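Local coordinates for protein particle-associated glycoside hydrolase (Acinetobacter phage Fri1, PDB 6C72) that acts as a phage tailspike that depolymerises the capsular polysaccharide of Acinetobacter baumannii, a step in virus entry into the host cell, at residues C353-K358 against C377-L382; C320-L325 against V348-C353; N401-K406 against Q429-E434; G329-V334 against T360-C365. All coordinates share one frame; numbering follows the deposited sequence.

Interaction 1 (C353-K358 against C377-L382); sequences CRFKGK and CEFDTL. With ZN (zinc ion), chain K.
In Phe-355 and Phe-379 the first torsion sets CG anti to the carbonyl carbon and beside the backbone N (chi1 -65° and -66°); this places both CG atoms alike on two paired residues, and the rings lie side by side, pointing the same way. The planes are 12° apart and the centroids 4.7 Å apart, an offset stack in which Phe-379 CE1 comes over the rim of one Phe-355 face, 3.4 Å from Phe-355 CD1. The backbones beneath run parallel and in step: Phe-355 N donates to Glu-378 O at 2.7 Å, while Glu-378 N donates to Cys-353 O and Asp-380 N to Phe-355 O. At one end Cys-353 N is bonded to Cys-377 SG at 3.5 Å. At the other Gly-357 N finds a side-chain acceptor, Asp-380 OD2 at 2.9 Å, met on its anti side, and a water donates to both Asp-380 OD1 and Phe-355 O.

On the other face of the sheet Arg-354 and Glu-378 also lie side by side. Their charged ends do not join directly: Arg-354 CD touches Glu-378 OE2 at 3.4 Å, and a water bridges that oxygen to Arg-354 NH1, while NH2 bonds Asn-319. Glu-378 OE1 binds a zinc ion at 2.1 Å and accepts from Trp-404 NE1. One rung of this parallel beta-helix thus separates its chemistry by face, with an aromatic stack in the interior and a hydrated, metal-binding carboxylate on the outward face, where the second subunit packs against Glu-378 and Arg-354.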
loop_
_atom_site.group_PDB
_atom_site.type_symbol
_atom_site.label_atom_id
_atom_site.label_comp_id
_atom_site.label_asym_id
_atom_site.label_seq_id
_atom_site.Cartn_x
_atom_site.Cartn_y
_atom_site.Cartn_z
ATOM N N CYS A 353 -9.579 -9.637 1.413
ATOM C CA CYS A 353 -9.997 -10.666 2.345
ATOM C C CYS A 353 -11.394 -11.170 2.017
ATOM O O CYS A 353 -12.185 -10.502 1.346
ATOM C CB CYS A 353 -9.972 -10.144 3.786
ATOM S SG CYS A 353 -8.319 -9.758 4.433
ATOM N N ARG A 354 -11.712 -12.348 2.555
ATOM C CA ARG A 354 -13.007 -12.979 2.353
ATOM C C ARG A 354 -13.605 -13.326 3.707
ATOM O O ARG A 354 -12.953 -13.973 4.541
ATOM C CB ARG A 354 -12.885 -14.211 1.468
ATOM C CG ARG A 354 -12.657 -13.791 0.042
ATOM C CD ARG A 354 -12.243 -14.902 -0.884
ATOM N NE ARG A 354 -11.029 -15.610 -0.477
ATOM C CZ ARG A 354 -9.814 -15.069 -0.424
ATOM N NH1 ARG A 354 -9.639 -13.774 -0.702
ATOM N NH2 ARG A 354 -8.771 -15.824 -0.080
ATOM N N PHE A 355 -14.809 -12.824 3.946
ATOM C CA PHE A 355 -15.572 -13.113 5.149
ATOM C C PHE A 355 -16.642 -14.121 4.750
ATOM O O PHE A 355 -17.569 -13.796 3.991
ATOM C CB PHE A 355 -16.162 -11.832 5.733
ATOM C CG PHE A 355 -15.120 -10.854 6.226
ATOM C CD1 PHE A 355 -14.382 -10.087 5.339
ATOM C CD2 PHE A 355 -14.886 -10.690 7.590
ATOM C CE1 PHE A 355 -13.435 -9.180 5.800
ATOM C CE2 PHE A 355 -13.936 -9.791 8.051
ATOM C CZ PHE A 355 -13.212 -9.036 7.155
ATOM N N LYS A 356 -16.498 -15.352 5.231
ATOM C CA LYS A 356 -17.333 -16.457 4.798
ATOM C C LYS A 356 -18.210 -16.934 5.945
ATOM O O LYS A 356 -17.894 -16.741 7.123
ATOM C CB LYS A 356 -16.476 -17.619 4.290
ATOM C CG LYS A 356 -15.698 -17.319 3.029
ATOM C CD LYS A 356 -14.806 -18.488 2.656
ATOM C CE LYS A 356 -14.013 -18.199 1.399
ATOM N NZ LYS A 356 -13.012 -19.254 1.144
ATOM N N GLY A 357 -19.305 -17.588 5.585
ATOM C CA GLY A 357 -20.206 -18.118 6.581
ATOM C C GLY A 357 -20.859 -17.028 7.391
ATOM O O GLY A 357 -21.587 -16.192 6.840
ATOM N N LYS A 358 -20.599 -16.997 8.694
ATOM C CA LYS A 358 -21.174 -15.964 9.539
ATOM C C LYS A 358 -20.233 -14.792 9.785
ATOM O O LYS A 358 -20.647 -13.811 10.412
ATOM C CB LYS A 358 -21.585 -16.567 10.880
ATOM C CG LYS A 358 -22.594 -17.672 10.797
ATOM C CD LYS A 358 -23.954 -17.126 10.459
ATOM C CE LYS A 358 -24.979 -18.241 10.446
ATOM N NZ LYS A 358 -26.352 -17.701 10.255
ATOM N N CYS A 377 -12.687 -6.735 -0.540
ATOM C CA CYS A 377 -13.095 -7.836 0.313
ATOM C C CYS A 377 -14.448 -8.409 -0.118
ATOM O O CYS A 377 -15.247 -7.756 -0.794
ATOM C CB CYS A 377 -13.168 -7.374 1.768
ATOM S SG CYS A 377 -11.575 -6.897 2.437
ATOM N N GLU A 378 -14.707 -9.643 0.309
ATOM C CA GLU A 378 -15.969 -10.320 0.052
ATOM C C GLU A 378 -16.683 -10.609 1.365
ATOM O O GLU A 378 -16.050 -10.975 2.358
ATOM C CB GLU A 378 -15.760 -11.626 -0.705
ATOM C CG GLU A 378 -15.101 -11.489 -2.061
ATOM C CD GLU A 378 -14.979 -12.831 -2.765
ATOM O OE1 GLU A 378 -15.966 -13.598 -2.748
ATOM O OE2 GLU A 378 -13.889 -13.130 -3.308
ATOM N N PHE A 379 -18.003 -10.440 1.372
ATOM C CA PHE A 379 -18.812 -10.647 2.569
ATOM C C PHE A 379 -19.971 -11.583 2.240
ATOM O O PHE A 379 -20.758 -11.296 1.330
ATOM C CB PHE A 379 -19.325 -9.307 3.105
ATOM C CG PHE A 379 -18.237 -8.407 3.615
ATOM C CD1 PHE A 379 -17.833 -8.469 4.947
ATOM C CD2 PHE A 379 -17.611 -7.505 2.772
ATOM C CE1 PHE A 379 -16.813 -7.642 5.438
ATOM C CE2 PHE A 379 -16.602 -6.670 3.251
ATOM C CZ PHE A 379 -16.198 -6.749 4.592
ATOM N N ASP A 380 -20.061 -12.714 2.957
ATOM C CA ASP A 380 -21.206 -13.611 2.815
ATOM C C ASP A 380 -22.454 -13.077 3.503
ATOM O O ASP A 380 -23.568 -13.474 3.144
ATOM C CB ASP A 380 -20.890 -15.002 3.381
ATOM C CG ASP A 380 -20.103 -15.860 2.421
ATOM O OD1 ASP A 380 -19.777 -15.382 1.319
ATOM O OD2 ASP A 380 -19.779 -17.012 2.784
ATOM N N THR A 381 -22.290 -12.217 4.503
ATOM C CA THR A 381 -23.412 -11.695 5.269
ATOM C C THR A 381 -23.146 -10.216 5.539
ATOM O O THR A 381 -22.424 -9.585 4.760
ATOM C CB THR A 381 -23.597 -12.524 6.557
ATOM O OG1 THR A 381 -24.754 -12.091 7.278
ATOM C CG2 THR A 381 -22.359 -12.461 7.460
ATOM N N LEU A 382 -23.698 -9.666 6.624
ATOM C CA LEU A 382 -23.456 -8.274 7.001
ATOM C C LEU A 382 -21.971 -7.952 6.969
ATOM O O LEU A 382 -21.139 -8.727 7.455
ATOM C CB LEU A 382 -23.967 -8.000 8.417
ATOM C CG LEU A 382 -25.413 -8.290 8.799
ATOM C CD1 LEU A 382 -25.552 -8.097 10.294
ATOM C CD2 LEU A 382 -26.391 -7.401 8.035
HETATM ZN ZN ZN K . -16.193 -15.654 -3.198
HETATM O O HOH W 1 -11.387 -12.317 -2.711
HETATM O O HOH W 2 -17.521 -13.862 1.075
#

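Interaction 2 (C320-L325 against V348-C353); sequences CVFNAL and VKFLNC
A thiol sulfur stands in for a carbonyl here: Cys-320 N points at Cys-353 SG, 3.6 Å away, in a weak hydrogen bond whose N-H...S angle is 156°. Cys-353 SG can face that N-H because its first torsion (chi1 -67°) lays it beside its own backbone N. The two sulfurs, Cys-320 SG and Cys-353 SG, are 4.8 Å apart, so they form no disulfide. Alongside, Cys-320 O receives a CA-H...O contact from Cys-353 CA at 3.2 Å.

Beyond the cysteines the contact is aromatic. Phe-322 and Phe-350 cross at about a right angle, with ring planes 74° apart. Phe-322 CZ lies at the edge of the Phe-350 ring, near its plane, and is 3.9 Å from Phe-350 CE1. Cys-353 SG reaches the same end of Phe-322, 4.0 Å from its CE2, as an oblique sulfur-aromatic contact. Phe-322 also stacks on Phe-355, and Leu-317 and Val-334 pack against both Phe-322 and Phe-350.

The segments meet around the turn at Asn-352, where the chain passes from strand 348-351 to the strand beside 321-324. Asn-352 itself bonds Asp-279 of the second subunit. Inside this corner of the beta-helix, cohesion comes from sulfur and ring carbons, and the one N-H hydrogen bond across the segments is a weak one to a thiol, consistent with a largely apolar interior.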
loop_
_atom_site.group_PDB
_atom_site.type_symbol
_atom_site.label_atom_id
_atom_site.label_comp_id
_atom_site.label_asym_id
_atom_site.label_seq_id
_atom_site.Cartn_x
_atom_site.Cartn_y
_atom_site.Cartn_z
ATOM N N CYS A 320 -6.656 -12.773 3.316
ATOM C CA CYS A 320 -6.964 -13.683 4.407
ATOM C C CYS A 320 -8.424 -14.096 4.331
ATOM O O CYS A 320 -9.241 -13.437 3.686
ATOM C CB CYS A 320 -6.669 -13.028 5.768
ATOM S SG CYS A 320 -4.903 -12.723 6.049
ATOM N N VAL A 321 -8.741 -15.213 4.979
ATOM C CA VAL A 321 -10.102 -15.728 5.064
ATOM C C VAL A 321 -10.533 -15.717 6.525
ATOM O O VAL A 321 -9.807 -16.210 7.397
ATOM C CB VAL A 321 -10.224 -17.148 4.477
ATOM C CG1 VAL A 321 -11.632 -17.711 4.740
ATOM C CG2 VAL A 321 -9.901 -17.152 2.983
ATOM N N PHE A 322 -11.693 -15.135 6.791
ATOM C CA PHE A 322 -12.360 -15.219 8.074
ATOM C C PHE A 322 -13.638 -16.009 7.853
ATOM O O PHE A 322 -14.488 -15.598 7.059
ATOM C CB PHE A 322 -12.666 -13.834 8.634
ATOM C CG PHE A 322 -11.473 -12.932 8.685
ATOM C CD1 PHE A 322 -10.618 -12.955 9.785
ATOM C CD2 PHE A 322 -11.217 -12.042 7.651
ATOM C CE1 PHE A 322 -9.508 -12.123 9.839
ATOM C CE2 PHE A 322 -10.111 -11.192 7.700
ATOM C CZ PHE A 322 -9.250 -11.236 8.798
ATOM N N ASN A 323 -13.771 -17.138 8.537
ATOM C CA ASN A 323 -14.847 -18.073 8.246
ATOM C C ASN A 323 -15.392 -18.647 9.541
ATOM O O ASN A 323 -14.631 -19.162 10.362
ATOM C CB ASN A 323 -14.339 -19.189 7.316
ATOM C CG ASN A 323 -15.450 -20.032 6.751
ATOM O OD1 ASN A 323 -16.624 -19.787 7.012
ATOM N ND2 ASN A 323 -15.085 -21.036 5.956
ATOM N N ALA A 324 -16.703 -18.588 9.716
ATOM C CA ALA A 324 -17.301 -19.101 10.936
ATOM C C ALA A 324 -18.658 -19.713 10.627
ATOM O O ALA A 324 -19.397 -19.221 9.769
ATOM C CB ALA A 324 -17.443 -18.005 12.004
ATOM N N LEU A 325 -18.951 -20.816 11.294
ATOM C CA LEU A 325 -20.287 -21.384 11.310
ATOM C C LEU A 325 -20.940 -21.040 12.638
ATOM O O LEU A 325 -20.259 -20.794 13.641
ATOM C CB LEU A 325 -20.261 -22.903 11.110
ATOM C CG LEU A 325 -19.580 -23.421 9.834
ATOM C CD1 LEU A 325 -19.433 -24.957 9.865
ATOM C CD2 LEU A 325 -20.320 -22.959 8.595
ATOM N N VAL A 348 -5.880 -0.376 10.970
ATOM C CA VAL A 348 -6.159 -1.764 10.640
ATOM C C VAL A 348 -6.746 -1.807 9.237
ATOM O O VAL A 348 -7.732 -1.124 8.953
ATOM C CB VAL A 348 -7.145 -2.365 11.648
ATOM C CG1 VAL A 348 -7.554 -3.762 11.216
ATOM C CG2 VAL A 348 -6.559 -2.333 13.037
ATOM N N LYS A 349 -6.163 -2.610 8.367
ATOM C CA LYS A 349 -6.590 -2.666 6.977
ATOM C C LYS A 349 -6.994 -4.084 6.622
ATOM O O LYS A 349 -6.244 -5.032 6.883
ATOM C CB LYS A 349 -5.482 -2.200 6.043
ATOM C CG LYS A 349 -4.995 -0.795 6.294
ATOM C CD LYS A 349 -3.910 -0.499 5.294
ATOM C CE LYS A 349 -3.444 0.949 5.343
ATOM N NZ LYS A 349 -2.336 1.086 6.301
ATOM N N PHE A 350 -8.171 -4.221 6.016
ATOM C CA PHE A 350 -8.629 -5.488 5.454
ATOM C C PHE A 350 -8.558 -5.361 3.939
ATOM O O PHE A 350 -9.336 -4.611 3.334
ATOM C CB PHE A 350 -10.038 -5.832 5.930
ATOM C CG PHE A 350 -10.149 -6.035 7.425
ATOM C CD1 PHE A 350 -9.853 -7.273 8.003
ATOM C CD2 PHE A 350 -10.574 -5.016 8.243
ATOM C CE1 PHE A 350 -9.964 -7.481 9.366
ATOM C CE2 PHE A 350 -10.678 -5.217 9.624
ATOM C CZ PHE A 350 -10.377 -6.463 10.179
ATOM N N LEU A 351 -7.606 -6.081 3.341
ATOM C CA LEU A 351 -7.311 -6.028 1.914
ATOM C C LEU A 351 -7.450 -7.421 1.315
ATOM O O LEU A 351 -6.881 -8.383 1.845
ATOM C CB LEU A 351 -5.895 -5.504 1.669
ATOM C CG LEU A 351 -5.470 -4.217 2.373
ATOM C CD1 LEU A 351 -4.012 -3.923 2.100
ATOM C CD2 LEU A 351 -6.340 -3.055 1.911
ATOM N N ASN A 352 -8.221 -7.529 0.227
ATOM C CA ASN A 352 -8.373 -8.771 -0.532
ATOM C C ASN A 352 -8.852 -9.931 0.341
ATOM O O ASN A 352 -8.564 -11.090 0.050
ATOM C CB ASN A 352 -7.073 -9.163 -1.250
ATOM C CG ASN A 352 -6.493 -8.036 -2.102
ATOM O OD1 ASN A 352 -7.141 -7.021 -2.347
ATOM N ND2 ASN A 352 -5.280 -8.240 -2.600
ATOM N N CYS A 353 -9.579 -9.637 1.413
ATOM C CA CYS A 353 -9.997 -10.666 2.345
ATOM C C CYS A 353 -11.394 -11.170 2.017
ATOM O O CYS A 353 -12.185 -10.502 1.346
ATOM C CB CYS A 353 -9.972 -10.144 3.786
ATOM S SG CYS A 353 -8.319 -9.758 4.433
#

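Interaction 3 (N401-K406 against Q429-E434); sequences NTLWGK and QDTTFE
Gln-429 lays its amide nitrogen against the edge of the Trp-404 ring, NE2 standing near the ring plane and 3.6 Å from Trp-404 CE3. The ring and amide planes are 57° apart, so the two groups do not stack. The amide is directed by a stronger interaction: NE2 donates to Trp-404 O at 2.8 Å with an N-H...O angle of 170°, meeting a lone pair of that oxygen in the carbonyl plane, and the acceptor lies almost exactly in the plane of the amide. The first torsion of Gln-429 (chi1 -174°) puts CG anti to the backbone N, and the chain beyond is extended, with the amide nitrogen lying at both Trp-404 O and the ring edge. Gln-429 N meanwhile donates to Leu-403 O at 3.0 Å, so one residue grips two successive carbonyls. Next along, Gly-405 CA lies 4.0 Å from Gln-429 O.

Leu-403 points toward the other segment, and crosses Thr-431 at about a right angle; its CB is 3.6 Å from Thr-431 OG1 and its CD2 is 4.0 Å from Thr-431 CG2. One face of the Trp-404 indole is covered by Thr-402 CG2, which lies over the ring centre.

The indole, whose NE1 is taken up by the zinc-binding Glu-378, packs on Pro-342 of the second subunit. Strand 402-403 lies between strand 378-379 and strand 422-429 in the parallel beta-helix, and the contact is made just as the last of these gives way to the loop leading to helix 438-441.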
loop_
_atom_site.group_PDB
_atom_site.type_symbol
_atom_site.label_atom_id
_atom_site.label_comp_id
_atom_site.label_asym_id
_atom_site.label_seq_id
_atom_site.Cartn_x
_atom_site.Cartn_y
_atom_site.Cartn_z
ATOM N N ASN A 401 -15.649 -3.567 -2.513
ATOM C CA ASN A 401 -16.037 -4.782 -1.824
ATOM C C ASN A 401 -17.328 -5.311 -2.423
ATOM O O ASN A 401 -18.078 -4.584 -3.086
ATOM C CB ASN A 401 -16.221 -4.528 -0.324
ATOM C CG ASN A 401 -15.008 -3.872 0.299
ATOM O OD1 ASN A 401 -13.942 -4.488 0.352
ATOM N ND2 ASN A 401 -15.151 -2.599 0.758
ATOM N N THR A 402 -17.598 -6.584 -2.162
ATOM C CA THR A 402 -18.835 -7.216 -2.588
ATOM C C THR A 402 -19.560 -7.735 -1.354
ATOM O O THR A 402 -18.962 -8.404 -0.507
ATOM C CB THR A 402 -18.554 -8.346 -3.593
ATOM O OG1 THR A 402 -18.002 -7.789 -4.792
ATOM C CG2 THR A 402 -19.831 -9.145 -3.948
ATOM N N LEU A 403 -20.820 -7.386 -1.223
ATOM C CA LEU A 403 -21.688 -7.997 -0.226
ATOM C C LEU A 403 -22.542 -9.026 -0.966
ATOM O O LEU A 403 -23.452 -8.674 -1.716
ATOM C CB LEU A 403 -22.517 -6.947 0.506
ATOM C CG LEU A 403 -21.788 -6.279 1.688
ATOM C CD1 LEU A 403 -20.662 -5.333 1.238
ATOM C CD2 LEU A 403 -22.756 -5.544 2.608
ATOM N N TRP A 404 -22.211 -10.310 -0.787
ATOM C CA TRP A 404 -22.907 -11.353 -1.531
ATOM C C TRP A 404 -24.330 -11.554 -1.033
ATOM O O TRP A 404 -25.186 -12.008 -1.799
ATOM C CB TRP A 404 -22.134 -12.673 -1.460
ATOM C CG TRP A 404 -20.822 -12.687 -2.212
ATOM C CD1 TRP A 404 -19.565 -12.859 -1.686
ATOM C CD2 TRP A 404 -20.645 -12.539 -3.630
ATOM N NE1 TRP A 404 -18.621 -12.823 -2.686
ATOM C CE2 TRP A 404 -19.256 -12.628 -3.888
ATOM C CE3 TRP A 404 -21.520 -12.331 -4.700
ATOM C CZ2 TRP A 404 -18.730 -12.513 -5.171
ATOM C CZ3 TRP A 404 -20.999 -12.221 -5.963
ATOM C CH2 TRP A 404 -19.615 -12.310 -6.194
ATOM N N GLY A 405 -24.600 -11.240 0.237
ATOM C CA GLY A 405 -25.931 -11.436 0.788
ATOM C C GLY A 405 -26.384 -12.878 0.814
ATOM O O GLY A 405 -27.573 -13.151 0.643
ATOM N N LYS A 406 -25.463 -13.815 1.028
ATOM C CA LYS A 406 -25.842 -15.219 1.089
ATOM C C LYS A 406 -26.666 -15.508 2.336
ATOM O O LYS A 406 -27.617 -16.297 2.288
ATOM C CB LYS A 406 -24.589 -16.099 1.046
ATOM C CG LYS A 406 -23.764 -15.911 -0.232
ATOM C CD LYS A 406 -22.460 -16.708 -0.229
ATOM C CE LYS A 406 -21.573 -16.313 -1.416
ATOM N NZ LYS A 406 -20.159 -16.811 -1.293
ATOM N N GLN A 429 -25.029 -7.092 -3.740
ATOM C CA GLN A 429 -25.960 -8.115 -4.200
ATOM C C GLN A 429 -27.056 -8.263 -3.161
ATOM O O GLN A 429 -26.809 -8.780 -2.064
ATOM C CB GLN A 429 -25.279 -9.458 -4.449
ATOM C CG GLN A 429 -26.239 -10.462 -5.074
ATOM C CD GLN A 429 -25.566 -11.737 -5.530
ATOM O OE1 GLN A 429 -25.457 -12.004 -6.728
ATOM N NE2 GLN A 429 -25.118 -12.543 -4.572
ATOM N N ASP A 430 -28.259 -7.800 -3.509
ATOM C CA ASP A 430 -29.456 -7.845 -2.676
ATOM C C ASP A 430 -29.307 -7.042 -1.389
ATOM O O ASP A 430 -30.141 -7.179 -0.488
ATOM C CB ASP A 430 -29.870 -9.285 -2.312
ATOM C CG ASP A 430 -30.292 -10.124 -3.515
ATOM O OD1 ASP A 430 -30.853 -9.580 -4.484
ATOM O OD2 ASP A 430 -30.111 -11.362 -3.462
ATOM N N THR A 431 -28.274 -6.208 -1.273
ATOM C CA THR A 431 -28.032 -5.462 -0.041
ATOM C C THR A 431 -29.141 -4.449 0.204
ATOM O O THR A 431 -29.403 -3.591 -0.646
ATOM C CB THR A 431 -26.690 -4.740 -0.106
ATOM O OG1 THR A 431 -25.685 -5.636 -0.590
ATOM C CG2 THR A 431 -26.299 -4.227 1.280
ATOM N N THR A 432 -29.793 -4.538 1.358
ATOM C CA THR A 432 -30.824 -3.578 1.727
ATOM C C THR A 432 -30.279 -2.573 2.737
ATOM O O THR A 432 -29.622 -2.951 3.716
ATOM C CB THR A 432 -32.058 -4.273 2.300
ATOM O OG1 THR A 432 -32.963 -3.279 2.802
ATOM C CG2 THR A 432 -31.671 -5.229 3.430
ATOM N N PHE A 433 -30.550 -1.292 2.486
ATOM C CA PHE A 433 -30.286 -0.216 3.432
ATOM C C PHE A 433 -31.584 0.305 4.046
ATOM O O PHE A 433 -31.593 1.394 4.626
ATOM C CB PHE A 433 -29.527 0.931 2.754
ATOM C CG PHE A 433 -28.053 0.660 2.523
ATOM C CD1 PHE A 433 -27.099 1.021 3.481
ATOM C CD2 PHE A 433 -27.613 0.072 1.332
ATOM C CE1 PHE A 433 -25.742 0.786 3.262
ATOM C CE2 PHE A 433 -26.261 -0.158 1.109
ATOM C CZ PHE A 433 -25.320 0.193 2.082
ATOM N N GLU A 434 -32.686 -0.438 3.904
ATOM C CA GLU A 434 -33.957 -0.033 4.498
ATOM C C GLU A 434 -33.832 0.084 6.015
ATOM O O GLU A 434 -33.386 -0.848 6.691
ATOM C CB GLU A 434 -35.064 -1.030 4.134
ATOM C CG GLU A 434 -36.455 -0.641 4.671
ATOM C CD GLU A 434 -37.570 -1.651 4.347
ATOM O OE1 GLU A 434 -37.263 -2.774 3.879
ATOM O OE2 GLU A 434 -38.764 -1.321 4.568
#

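Interaction 4 (G329-V334 against T360-C365); sequences GAEPTV and TIRNNC
The charged link is between Glu-331 and Arg-362, whose side chains cross at about a right angle. Arg-362 NH1 donates to Glu-331 OE1 at 2.6 Å in a salt bridge: the oxygen lies near the guanidinium plane and uses its syn lone pair, although the carboxylate plane is turned 67° from the guanidinium. Arg-362 gets there with CG anti to the backbone N (chi1 167°) and a chain extended as far as NE.

The same two side chains make further hydrogen bonds. Thr-333 OG1 donates to the anti lone pair of the same Glu-331 OE1 at 2.8 Å, so that one oxygen is held from both lone pairs. Arg-362 NH2 reaches Asn-364 OD1 at 3.3 Å, approaching from above the plane of that amide. Glu-331 OE2 has its own partner in Thr-387.

Backbone bonds join the segments as parallel strands. Val-334 N donates to Thr-360 O at 2.9 Å and Arg-362 N to Val-334 O at 2.9 Å, whereas Thr-360 N makes only a weak bond to Pro-332 O, where Pro-332 centres an inverse gamma turn.

Van der Waals contact falls on both faces. On one, Thr-333 and Thr-360 lie side by side, their CG2 atoms 3.8 Å apart, and Thr-333 CB rests 3.7 Å from Arg-362 CB; on the other, Val-334 and Ile-361 lie against backbone oxygens. The buried Arg-362 thus has an acceptor at each terminal nitrogen, the one at NH2 longer and met off the amide plane, while Glu-331 OE1 is gripped by two donors.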
loop_
_atom_site.group_PDB
_atom_site.type_symbol
_atom_site.label_atom_id
_atom_site.label_comp_id
_atom_site.label_asym_id
_atom_site.label_seq_id
_atom_site.Cartn_x
_atom_site.Cartn_y
_atom_site.Cartn_z
ATOM N N GLY A 329 -23.739 -19.651 21.690
ATOM C CA GLY A 329 -23.103 -18.602 22.457
ATOM C C GLY A 329 -22.037 -17.819 21.727
ATOM O O GLY A 329 -21.555 -16.813 22.263
ATOM N N ALA A 330 -21.659 -18.233 20.518
ATOM C CA ALA A 330 -20.584 -17.590 19.778
ATOM C C ALA A 330 -21.069 -16.364 19.022
ATOM O O ALA A 330 -22.199 -16.325 18.529
ATOM C CB ALA A 330 -19.959 -18.578 18.795
ATOM N N GLU A 331 -20.202 -15.357 18.948
ATOM C CA GLU A 331 -20.410 -14.183 18.107
ATOM C C GLU A 331 -19.383 -14.215 16.986
ATOM O O GLU A 331 -18.175 -14.088 17.257
ATOM C CB GLU A 331 -20.282 -12.887 18.909
ATOM C CG GLU A 331 -20.591 -11.657 18.089
ATOM C CD GLU A 331 -20.421 -10.356 18.877
ATOM O OE1 GLU A 331 -19.291 -9.812 18.906
ATOM O OE2 GLU A 331 -21.422 -9.892 19.472
ATOM N N PRO A 332 -19.797 -14.374 15.724
ATOM C CA PRO A 332 -18.858 -14.628 14.628
ATOM C C PRO A 332 -18.172 -13.379 14.084
ATOM O O PRO A 332 -18.195 -13.091 12.885
ATOM C CB PRO A 332 -19.769 -15.283 13.566
ATOM C CG PRO A 332 -21.089 -14.626 13.807
ATOM C CD PRO A 332 -21.201 -14.409 15.287
ATOM N N THR A 333 -17.540 -12.631 14.981
ATOM C CA THR A 333 -17.056 -11.300 14.645
ATOM C C THR A 333 -15.535 -11.246 14.586
ATOM O O THR A 333 -14.833 -12.077 15.169
ATOM C CB THR A 333 -17.581 -10.258 15.633
ATOM O OG1 THR A 333 -17.484 -10.786 16.955
ATOM C CG2 THR A 333 -19.040 -9.925 15.332
ATOM N N VAL A 334 -15.068 -10.299 13.789
ATOM C CA VAL A 334 -13.679 -9.883 13.672
ATOM C C VAL A 334 -13.636 -8.496 14.299
ATOM O O VAL A 334 -14.115 -7.519 13.703
ATOM C CB VAL A 334 -13.233 -9.871 12.203
ATOM C CG1 VAL A 334 -11.770 -9.508 12.051
ATOM C CG2 VAL A 334 -13.549 -11.221 11.557
ATOM N N THR A 360 -18.142 -11.466 10.116
ATOM C CA THR A 360 -18.503 -10.067 9.917
ATOM C C THR A 360 -17.600 -9.194 10.787
ATOM O O THR A 360 -17.041 -9.652 11.778
ATOM C CB THR A 360 -19.984 -9.828 10.244
ATOM O OG1 THR A 360 -20.325 -8.457 9.991
ATOM C CG2 THR A 360 -20.282 -10.183 11.697
ATOM N N ILE A 361 -17.444 -7.933 10.392
ATOM C CA ILE A 361 -16.572 -7.005 11.105
ATOM C C ILE A 361 -17.348 -6.360 12.241
ATOM O O ILE A 361 -18.491 -5.925 12.048
ATOM C CB ILE A 361 -16.015 -5.938 10.154
ATOM C CG1 ILE A 361 -15.118 -6.585 9.101
ATOM C CG2 ILE A 361 -15.304 -4.834 10.930
ATOM C CD1 ILE A 361 -14.722 -5.633 8.015
ATOM N N ARG A 362 -16.730 -6.295 13.427
ATOM C CA ARG A 362 -17.325 -5.626 14.579
ATOM C C ARG A 362 -16.472 -4.434 15.003
ATOM O O ARG A 362 -15.315 -4.593 15.416
ATOM C CB ARG A 362 -17.499 -6.587 15.759
ATOM C CG ARG A 362 -17.826 -5.857 17.075
ATOM C CD ARG A 362 -18.264 -6.801 18.181
ATOM N NE ARG A 362 -18.224 -6.128 19.474
ATOM C CZ ARG A 362 -18.429 -6.725 20.651
ATOM N NH1 ARG A 362 -18.701 -8.018 20.706
ATOM N NH2 ARG A 362 -18.355 -6.023 21.780
ATOM N N ASN A 363 -17.071 -3.247 14.971
ATOM C CA ASN A 363 -16.438 -2.046 15.492
ATOM C C ASN A 363 -16.534 -2.074 17.013
ATOM O O ASN A 363 -17.626 -1.996 17.579
ATOM C CB ASN A 363 -17.113 -0.815 14.892
ATOM C CG ASN A 363 -16.695 0.478 15.576
ATOM O OD1 ASN A 363 -15.632 0.548 16.207
ATOM N ND2 ASN A 363 -17.524 1.515 15.447
ATOM N N ASN A 364 -15.401 -2.197 17.684
ATOM C CA ASN A 364 -15.401 -2.191 19.142
ATOM C C ASN A 364 -14.641 -0.992 19.709
ATOM O O ASN A 364 -14.050 -1.078 20.785
ATOM C CB ASN A 364 -14.821 -3.492 19.684
ATOM C CG ASN A 364 -15.342 -3.822 21.059
ATOM O OD1 ASN A 364 -16.435 -3.391 21.444
ATOM N ND2 ASN A 364 -14.555 -4.574 21.826
ATOM N N CYS A 365 -14.671 0.135 19.003
ATOM C CA CYS A 365 -13.935 1.336 19.392
ATOM C C CYS A 365 -14.852 2.254 20.198
ATOM O O CYS A 365 -15.789 2.839 19.648
ATOM C CB CYS A 365 -13.398 2.049 18.151
ATOM S SG CYS A 365 -12.305 1.008 17.137
#

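Overall arrangement
All four contacts join coils of one parallel beta-helix. Interactions 1 and 2 share Cys-353 and belong to neighbouring strands, 354-357 and 321-324; interaction 3 extends the same succession by strand 402-403, beside 378-379. Interaction 4 links another run of strands, 333-336 with 360-363, and meets the first two through the interior, where Val-334 and Ile-361 touch Phe-350 and Phe-355. Interaction 2 is buried and mostly sulfur and aromatic; interaction 1 pairs a similar interior with a zinc-binding outer face; interaction 3, also largely buried, relies on an amide bond between two partly exposed residues; interaction 4 depends on a salt bridge. The first three also reach the second subunit, whereas interaction 4 touches no other chain.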